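PDB 4L9P: CaaX farnesyltransferase alpha subunit Ram2 from Aspergillus fumigatus, which forms, with its beta subunit Ram1, a protein farnesyltransferase that probably attaches an isoprenoid to the cysteine of CaaX proteins. Local coordinates for residues 96-100 with 101-105; 47-51 with 52-56; 170-174 with 175-179; 273-276 with 277-280. The protein carries 1 engineered substitution. All coordinates share one frame; numbering follows the deposited sequence.

Contact 1: residues 96-100 with 101-105; sequences KILFA and LGKDL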
# COMPACT_ATOMS: atom_id res chain seq x y z
N LYS A 96 11.77 -10.00 23.38
CA LYS A 96 13.09 -9.95 24.07
C LYS A 96 13.05 -10.73 25.37
O LYS A 96 13.97 -11.53 25.63
CB LYS A 96 13.45 -8.51 24.38
CG LYS A 96 13.84 -7.68 23.19
CD LYS A 96 14.23 -6.28 23.72
CE LYS A 96 14.74 -5.36 22.62
NZ LYS A 96 15.18 -4.09 23.28
N ILE A 97 12.00 -10.55 26.16
CA ILE A 97 11.91 -11.25 27.46
C ILE A 97 11.82 -12.76 27.25
O ILE A 97 12.50 -13.53 27.90
CB ILE A 97 10.68 -10.80 28.25
CG1 ILE A 97 10.74 -9.30 28.56
CG2 ILE A 97 10.58 -11.64 29.55
CD1 ILE A 97 9.42 -8.70 29.03
N LEU A 98 11.01 -13.23 26.32
CA LEU A 98 10.83 -14.66 26.09
C LEU A 98 12.16 -15.30 25.77
O LEU A 98 12.47 -16.35 26.30
CB LEU A 98 9.88 -14.88 24.91
CG LEU A 98 8.43 -14.49 25.19
CD1 LEU A 98 7.67 -14.43 23.83
CD2 LEU A 98 7.78 -15.53 26.09
N PHE A 99 12.94 -14.70 24.87
CA PHE A 99 14.24 -15.27 24.56
C PHE A 99 15.23 -15.16 25.74
O PHE A 99 15.93 -16.15 26.06
CB PHE A 99 14.76 -14.65 23.28
CG PHE A 99 14.09 -15.19 22.07
CD1 PHE A 99 14.41 -16.48 21.59
CD2 PHE A 99 13.15 -14.45 21.39
CE1 PHE A 99 13.77 -17.01 20.45
CE2 PHE A 99 12.54 -14.97 20.24
CZ PHE A 99 12.84 -16.23 19.79
N ALA A 100 15.27 -14.00 26.41
CA ALA A 100 16.22 -13.82 27.52
C ALA A 100 15.98 -14.79 28.67
O ALA A 100 16.94 -15.26 29.33
CB ALA A 100 16.14 -12.42 27.99
N LEU A 101 14.74 -15.14 28.93
CA LEU A 101 14.43 -16.05 30.04
C LEU A 101 14.36 -17.52 29.62
O LEU A 101 14.13 -18.39 30.47
CB LEU A 101 13.10 -15.68 30.69
CG LEU A 101 13.05 -14.29 31.31
CD1 LEU A 101 11.67 -14.09 31.96
CD2 LEU A 101 14.18 -14.07 32.33
N GLY A 102 14.59 -17.80 28.34
CA GLY A 102 14.48 -19.17 27.87
C GLY A 102 13.09 -19.72 28.09
O GLY A 102 12.93 -20.89 28.47
N LYS A 103 12.06 -18.89 27.85
CA LYS A 103 10.69 -19.39 28.05
C LYS A 103 10.34 -20.48 27.02
O LYS A 103 10.89 -20.53 25.89
CB LYS A 103 9.70 -18.22 27.85
CG LYS A 103 9.91 -17.10 28.89
CD LYS A 103 9.73 -17.62 30.38
CE LYS A 103 8.28 -18.16 30.60
NZ LYS A 103 8.09 -18.77 31.97
N ASP A 104 9.37 -21.30 27.36
CA ASP A 104 8.88 -22.36 26.47
C ASP A 104 8.06 -21.68 25.35
O ASP A 104 6.99 -21.10 25.59
CB ASP A 104 7.96 -23.28 27.32
CG ASP A 104 7.42 -24.49 26.55
OD1 ASP A 104 7.06 -24.37 25.36
OD2 ASP A 104 7.37 -25.60 27.13
N LEU A 105 8.57 -21.76 24.14
CA LEU A 105 7.86 -21.06 23.05
C LEU A 105 6.73 -21.88 22.50
O LEU A 105 5.88 -21.28 21.78
CB LEU A 105 8.86 -20.69 21.95
CG LEU A 105 10.03 -19.77 22.40
CD1 LEU A 105 10.85 -19.31 21.21
CD2 LEU A 105 9.56 -18.57 23.24
O HOH W 1 12.90 -18.83 24.70
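Leu98 and Lys103 meet through a Schellman motif, the glycine-bearing turn that ends helix 88-100 and leads the chain into helix 105-118. Lys103 N donates to Leu98 O at 3.0 Å, while Gly102 N donates to Phe99 O at 3.1 Å, the second bond of the motif. Gly102 has positive phi (61°), a conformation that glycine adopts with little strain, and this is why a residue without a side chain suits the turn.

The tight side is apolar. Leu98 CD2 packs 3.7 Å from Lys103 CB, the two side chains crossing at about a right angle, and Leu105 CD2 approaches Leu98 CB more loosely, at 4.1 Å. Ile97 and Leu101 run side by side; Ile97 CG2, set anti to its own backbone N, comes 3.6 Å from Leu101 CD1. Branched aliphatic residues fit here because Leu74 of helix 71-83 and Leu132 of helix 123-133 receive them as well, joining the turn to the neighbouring helices of the solenoid.

Toward solvent the packing thins. Ala100 and Gly102, small and exposed, form the outer bend. The Lys103 chain folds at chi2 and chi3, its aliphatic part lying over the helix end and its ammonium pairing with Glu71. Asp104, also exposed, serves as N-cap of the next helix, its OD1 accepting from Glu107 N. A water stands in the mouth of the turn, giving one proton to Leu98 O and the other to Lys103 O. Between the two sides, buried Leu105 meets the partly exposed Phe99 ring obliquely, its CD1 3.8 Å from Phe99 CE1.

Contact 2: residues 47-51 with 52-56; sequences ISYSP and EYLEA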
# COMPACT_ATOMS: atom_id res chain seq x y z
N ILE A 47 -5.71 10.93 23.69
CA ILE A 47 -6.66 9.89 24.08
C ILE A 47 -6.77 9.91 25.59
O ILE A 47 -5.76 9.89 26.31
CB ILE A 47 -6.20 8.49 23.59
CG1 ILE A 47 -6.11 8.48 22.06
CG2 ILE A 47 -7.20 7.41 24.05
CD1 ILE A 47 -5.25 7.31 21.52
N SER A 48 -8.01 9.98 26.07
CA SER A 48 -8.24 9.92 27.51
C SER A 48 -8.20 8.46 28.01
O SER A 48 -9.26 7.86 28.26
CB SER A 48 -9.60 10.59 27.85
OG SER A 48 -9.48 11.99 27.76
N TYR A 49 -6.99 7.93 28.17
CA TYR A 49 -6.75 6.54 28.52
C TYR A 49 -7.44 6.12 29.80
O TYR A 49 -7.63 6.91 30.71
CB TYR A 49 -5.23 6.25 28.68
CG TYR A 49 -4.38 6.71 27.50
CD1 TYR A 49 -4.37 6.01 26.31
CD2 TYR A 49 -3.58 7.84 27.62
CE1 TYR A 49 -3.60 6.40 25.26
CE2 TYR A 49 -2.82 8.26 26.59
CZ TYR A 49 -2.81 7.52 25.40
OH TYR A 49 -2.02 7.95 24.36
N SER A 50 -7.83 4.87 29.86
CA SER A 50 -8.38 4.36 31.12
C SER A 50 -7.31 4.39 32.21
O SER A 50 -6.12 4.30 31.93
CB SER A 50 -8.80 2.92 30.89
OG SER A 50 -7.67 2.10 30.68
N PRO A 51 -7.73 4.51 33.48
CA PRO A 51 -6.75 4.40 34.57
C PRO A 51 -5.91 3.10 34.49
O PRO A 51 -4.69 3.15 34.74
CB PRO A 51 -7.61 4.45 35.85
CG PRO A 51 -9.04 4.41 35.36
CD PRO A 51 -9.10 4.75 33.94
N GLU A 52 -6.52 1.98 34.10
CA GLU A 52 -5.77 0.72 34.07
C GLU A 52 -4.66 0.78 33.02
O GLU A 52 -3.55 0.28 33.24
CB GLU A 52 -6.70 -0.45 33.72
CG GLU A 52 -7.74 -0.73 34.79
CD GLU A 52 -9.00 0.14 34.70
OE1 GLU A 52 -9.06 1.13 33.91
OE2 GLU A 52 -9.94 -0.18 35.45
N TYR A 53 -4.96 1.37 31.85
CA TYR A 53 -3.97 1.45 30.79
C TYR A 53 -2.90 2.47 31.14
O TYR A 53 -1.71 2.24 30.87
CB TYR A 53 -4.69 1.80 29.48
CG TYR A 53 -3.80 1.78 28.23
CD1 TYR A 53 -3.45 0.57 27.62
CD2 TYR A 53 -3.28 2.97 27.70
CE1 TYR A 53 -2.67 0.52 26.50
CE2 TYR A 53 -2.52 2.95 26.52
CZ TYR A 53 -2.21 1.73 25.94
OH TYR A 53 -1.49 1.72 24.79
N LEU A 54 -3.27 3.62 31.73
CA LEU A 54 -2.27 4.59 32.17
C LEU A 54 -1.30 3.93 33.16
O LEU A 54 -0.08 4.06 33.03
CB LEU A 54 -2.90 5.83 32.86
CG LEU A 54 -3.59 6.88 32.02
CD1 LEU A 54 -4.31 7.87 32.96
CD2 LEU A 54 -2.49 7.54 31.16
N GLU A 55 -1.84 3.18 34.12
CA GLU A 55 -0.96 2.60 35.13
C GLU A 55 -0.05 1.54 34.51
O GLU A 55 1.19 1.57 34.70
CB GLU A 55 -1.76 1.97 36.28
CG GLU A 55 -0.77 1.46 37.32
CD GLU A 55 -1.37 0.72 38.46
OE1 GLU A 55 -2.13 -0.26 38.27
OE2 GLU A 55 -1.02 1.10 39.58
N ALA A 56 -0.63 0.63 33.72
CA ALA A 56 0.16 -0.47 33.14
C ALA A 56 1.30 0.11 32.28
O ALA A 56 2.46 -0.34 32.34
CB ALA A 56 -0.74 -1.44 32.33
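An N-cap opens helix 51-65, and Ser50 supplies it. Ser50 OG accepts from Tyr53 N at 3.0 Å with an N-H...O angle of 155°, because chi1 (68°) sets the hydroxyl between the backbone N and the carbonyl carbon and so turns it back over the first turn. A serine suits the place, its short side chain reaching an amide of the first turn, where the i to i-4 carbonyl partner of a helix interior is missing. Pro51 follows as the first helical residue, where its lack of an N-H costs nothing. The regular ladder then starts with Leu54 N on Ser50 O, at 2.9 Å, and continues with Glu55 N on Pro51 O.

Ahead of the cap, Tyr49 folds its ring back against the helix. Its CD1 lies 3.5 Å from Tyr53 CD2, the two rings meeting obliquely with planes 32° apart and centroids 5.4 Å apart. Farther round the ring Tyr49 CD2 meets Leu54 CD2 at 3.7 Å, on the same side of its plane as Tyr53, while Ile47 O lies against the opposite face. The Glu52 chain bends at chi2, bringing OE1 back to 3.6 Å from Pro51 CG, alongside the proline ring.

Both tyrosine hydroxyls bind Asp148 of the beta subunit Ram1, one to each carboxylate oxygen, and Tyr53 OH also bonds Asn84. The apolar pairing of the rings thus presents two phenols together to one acidic group, which would probably favour its charged form and ties the start of this helix to the subunit interface.

Contact 3: residues 170-174 with 175-179; sequences LVRHF and KLWDH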
# COMPACT_ATOMS: atom_id res chain seq x y z
N LEU A 170 6.65 -19.12 6.20
CA LEU A 170 6.72 -20.47 6.77
C LEU A 170 7.16 -21.44 5.70
O LEU A 170 8.01 -22.36 5.98
CB LEU A 170 5.34 -20.82 7.30
CG LEU A 170 5.24 -22.17 8.01
CD1 LEU A 170 5.83 -22.06 9.42
CD2 LEU A 170 3.76 -22.58 8.06
N VAL A 171 6.63 -21.33 4.49
CA VAL A 171 7.03 -22.21 3.41
C VAL A 171 8.51 -22.06 3.08
O VAL A 171 9.20 -23.09 2.90
CB VAL A 171 6.15 -21.95 2.16
CG1 VAL A 171 6.75 -22.65 0.93
CG2 VAL A 171 4.74 -22.39 2.43
N ARG A 172 9.03 -20.86 3.00
CA ARG A 172 10.44 -20.71 2.71
C ARG A 172 11.28 -21.24 3.86
O ARG A 172 12.31 -21.92 3.63
CB ARG A 172 10.75 -19.25 2.45
CG ARG A 172 12.17 -19.04 2.04
CD ARG A 172 12.37 -17.57 1.60
NE ARG A 172 13.76 -17.32 1.20
CZ ARG A 172 14.19 -17.49 -0.06
NH1 ARG A 172 13.36 -18.00 -0.99
NH2 ARG A 172 15.46 -17.23 -0.34
N HIS A 173 10.88 -20.97 5.09
CA HIS A 173 11.69 -21.32 6.26
C HIS A 173 11.81 -22.82 6.43
O HIS A 173 12.94 -23.33 6.66
CB HIS A 173 11.07 -20.72 7.50
CG HIS A 173 11.86 -20.98 8.73
ND1 HIS A 173 13.00 -20.26 9.03
CD2 HIS A 173 11.66 -21.84 9.78
CE1 HIS A 173 13.48 -20.68 10.20
NE2 HIS A 173 12.69 -21.65 10.67
N PHE A 174 10.71 -23.54 6.34
CA PHE A 174 10.73 -25.01 6.52
C PHE A 174 10.80 -25.78 5.20
O PHE A 174 10.73 -27.00 5.16
CB PHE A 174 9.51 -25.42 7.33
CG PHE A 174 9.59 -25.04 8.78
CD1 PHE A 174 10.64 -25.50 9.60
CD2 PHE A 174 8.58 -24.27 9.34
CE1 PHE A 174 10.68 -25.14 10.94
CE2 PHE A 174 8.62 -23.90 10.69
CZ PHE A 174 9.68 -24.37 11.52
N LYS A 175 10.97 -25.04 4.11
CA LYS A 175 11.17 -25.62 2.75
C LYS A 175 9.96 -26.50 2.36
O LYS A 175 10.08 -27.68 2.03
CB LYS A 175 12.51 -26.43 2.64
CG LYS A 175 13.70 -25.52 2.99
CD LYS A 175 15.07 -26.23 2.70
CE LYS A 175 16.25 -25.38 3.17
NZ LYS A 175 16.34 -24.07 2.43
N LEU A 176 8.79 -25.87 2.38
CA LEU A 176 7.51 -26.56 2.23
C LEU A 176 6.92 -26.47 0.82
O LEU A 176 5.75 -26.79 0.62
CB LEU A 176 6.49 -26.05 3.25
CG LEU A 176 6.96 -26.09 4.70
CD1 LEU A 176 5.83 -25.49 5.54
CD2 LEU A 176 7.26 -27.52 5.10
N TRP A 177 7.70 -26.04 -0.19
CA TRP A 177 7.10 -25.81 -1.54
C TRP A 177 6.41 -27.06 -2.03
O TRP A 177 5.33 -26.95 -2.65
CB TRP A 177 8.12 -25.36 -2.56
CG TRP A 177 8.78 -24.07 -2.24
CD1 TRP A 177 8.36 -22.82 -2.62
CD2 TRP A 177 10.01 -23.88 -1.54
NE1 TRP A 177 9.23 -21.86 -2.18
CE2 TRP A 177 10.25 -22.48 -1.49
CE3 TRP A 177 10.92 -24.74 -0.93
CZ2 TRP A 177 11.38 -21.94 -0.91
CZ3 TRP A 177 12.06 -24.19 -0.35
CH2 TRP A 177 12.26 -22.79 -0.34
N ASP A 178 6.99 -28.24 -1.74
CA ASP A 178 6.40 -29.51 -2.24
C ASP A 178 5.65 -30.27 -1.16
O ASP A 178 5.23 -31.44 -1.34
CB ASP A 178 7.49 -30.42 -2.82
CG ASP A 178 8.12 -29.81 -4.10
OD1 ASP A 178 7.41 -29.04 -4.82
OD2 ASP A 178 9.31 -30.02 -4.33
N HIS A 179 5.43 -29.59 -0.02
CA HIS A 179 4.68 -30.27 1.09
C HIS A 179 3.20 -30.38 0.67
O HIS A 179 2.58 -29.38 0.30
CB HIS A 179 4.86 -29.43 2.34
CG HIS A 179 4.26 -30.01 3.59
ND1 HIS A 179 2.89 -30.14 3.82
CD2 HIS A 179 4.90 -30.50 4.68
CE1 HIS A 179 2.73 -30.68 5.03
NE2 HIS A 179 3.93 -30.90 5.56
O HOH W 2 14.71 -21.88 2.33
O HOH W 3 15.23 -22.86 4.98
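Val171 and Trp177 make the CH-pi contact of this turn: Val171 CG1 stands over the face of the indole, 3.9 Å from the centroid of the five-membered ring and only 10° off its normal. A chi1 of 169° places that methyl anti to the backbone N, where a beta-branched residue can offer it to the ring. Further along the indole, CZ2 reaches Arg172 CA at 3.9 Å.

Aliphatic packing centres on Leu176. Its CG meets Phe174 CB at 3.7 Å, while its CD1 approaches Leu170 CG more loosely; a buried leucine is apt here, its two methyls reaching different neighbours.

Among the polar links, Leu176 N donates to Val171 O at 2.9 Å. The Lys175 ammonium is held to the helix end by two waters, one accepting from Lys175 NZ at 2.7 Å and donating to Arg172 O, the other donating to His173 O; Glu213 forms its salt bridge. Carbonyls at a helix C-terminus suit a cation, which the negative end of the helix dipole would probably favour.

Positive phi at Lys175 and a type I turn from Leu176 to His179 link helices 161-174 and 180-192 in the alpha-helical repeats of prenyltransferase alpha subunits.

Contact 4: residues 273-276 with 277-280; sequences GRPL and SEWK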
# COMPACT_ATOMS: atom_id res chain seq x y z
N GLY A 273 8.60 -19.43 -20.43
CA GLY A 273 9.13 -19.00 -21.72
C GLY A 273 8.25 -19.41 -22.88
O GLY A 273 8.72 -19.59 -24.02
N ARG A 274 6.97 -19.55 -22.59
CA ARG A 274 6.01 -19.95 -23.60
C ARG A 274 5.12 -18.77 -23.99
O ARG A 274 4.81 -17.88 -23.18
CB ARG A 274 5.14 -21.07 -23.09
CG ARG A 274 5.87 -22.37 -22.87
CD ARG A 274 4.82 -23.41 -22.48
NE ARG A 274 5.39 -24.64 -22.00
CZ ARG A 274 4.67 -25.72 -21.70
NH1 ARG A 274 3.35 -25.74 -21.89
NH2 ARG A 274 5.28 -26.78 -21.23
N PRO A 275 4.65 -18.79 -25.25
CA PRO A 275 3.86 -17.64 -25.72
C PRO A 275 2.39 -17.69 -25.33
O PRO A 275 1.85 -18.76 -25.17
CB PRO A 275 3.99 -17.75 -27.24
CG PRO A 275 4.09 -19.24 -27.47
CD PRO A 275 4.92 -19.78 -26.32
N LEU A 276 1.73 -16.53 -25.22
CA LEU A 276 0.28 -16.48 -25.00
C LEU A 276 -0.50 -17.26 -26.07
O LEU A 276 -1.58 -17.77 -25.82
CB LEU A 276 -0.19 -15.03 -24.95
CG LEU A 276 0.41 -14.23 -23.79
CD1 LEU A 276 -0.01 -12.77 -23.92
CD2 LEU A 276 0.04 -14.77 -22.38
N SER A 277 0.07 -17.39 -27.26
CA SER A 277 -0.64 -18.08 -28.33
C SER A 277 -0.92 -19.58 -28.02
O SER A 277 -1.77 -20.20 -28.68
CB SER A 277 0.09 -17.92 -29.68
OG SER A 277 1.41 -18.40 -29.55
N GLU A 278 -0.23 -20.16 -27.03
CA GLU A 278 -0.61 -21.50 -26.60
C GLU A 278 -2.07 -21.60 -26.21
O GLU A 278 -2.62 -22.69 -26.23
CB GLU A 278 0.19 -21.96 -25.38
CG GLU A 278 1.58 -22.29 -25.71
CD GLU A 278 2.19 -23.36 -24.81
OE1 GLU A 278 1.56 -23.88 -23.81
OE2 GLU A 278 3.35 -23.65 -25.13
N TRP A 279 -2.66 -20.48 -25.78
CA TRP A 279 -4.06 -20.49 -25.38
C TRP A 279 -4.99 -19.77 -26.36
O TRP A 279 -6.09 -19.39 -26.00
CB TRP A 279 -4.23 -19.84 -24.00
CG TRP A 279 -3.93 -20.77 -22.87
CD1 TRP A 279 -3.21 -21.96 -22.87
CD2 TRP A 279 -4.42 -20.60 -21.56
NE1 TRP A 279 -3.23 -22.51 -21.60
CE2 TRP A 279 -3.96 -21.69 -20.78
CE3 TRP A 279 -5.22 -19.62 -20.97
CZ2 TRP A 279 -4.27 -21.81 -19.41
CZ3 TRP A 279 -5.54 -19.72 -19.64
CH2 TRP A 279 -5.09 -20.84 -18.86
N LYS A 280 -4.57 -19.63 -27.62
CA LYS A 280 -5.37 -18.86 -28.56
C LYS A 280 -6.74 -19.49 -28.74
O LYS A 280 -7.75 -18.81 -28.67
CB LYS A 280 -4.63 -18.72 -29.88
CG LYS A 280 -5.31 -17.80 -30.90
CD LYS A 280 -4.51 -17.76 -32.19
CE LYS A 280 -5.30 -17.05 -33.26
NZ LYS A 280 -4.65 -17.21 -34.58
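Arg274 NH1 is gripped by two carboxylates, Glu278 across this turn and Asp242 of helix 238-254, while NH2 of the same guanidinium pairs with Glu238. Glu278 OE1 accepts a hydrogen bond from Arg274 NH1 at 3.2 Å through its syn lone pair, lying 16° out of the guanidinium plane; the two flat groups are turned 41° apart. Extended from CG to NE, the arginine chain runs past the carboxylate, and its CD comes 3.0 Å from Glu278 OE2. The three acids balance the guanidinium charge and probably fix its rotation.

Pro275 and Leu276 set up the backbone. Glu278 N donates to Pro275 O at 3.1 Å and Trp279 N to Leu276 O at 2.9 Å, both three residues apart. The rigid proline suits the extended lead-in, and its CG lies 3.5 Å from Ser277 OG. Leu276 turns its side chain to Val313 of helix 304-317, where Trp309 also donates to Leu276 O. Buried Trp279 stacks on Trp309 and meets Phe282 edge-to-face.

Three consecutive i to i+3 bonds, the last from Lys280 N to Ser277 O, mark a short 3-10 segment; following the Schellman glycine Gly273, it carries the chain from helix 259-272 into helix 280-284.

Overall arrangement
Along the chain the order is contact 2, contact 1, contact 3, contact 4, each closing before the next opens, and none touches another. Contact 2 begins helix 51-65; contact 1 joins helices 88-100 and 105-118, contact 3 joins helices 161-174 and 180-192, and contact 4 joins helices 259-272 and 280-284. Centres of contacts 1 and 3 lie about 25 Å apart, those of contacts 3 and 4 about 30 Å apart, and contacts 2 and 4, about 62 Å between centres, fall on opposite sides of the chain's centre. They thus sample the turns of an elongated, all-helical solenoid, and of the four, contact 2 alone touches the Ram1 subunit.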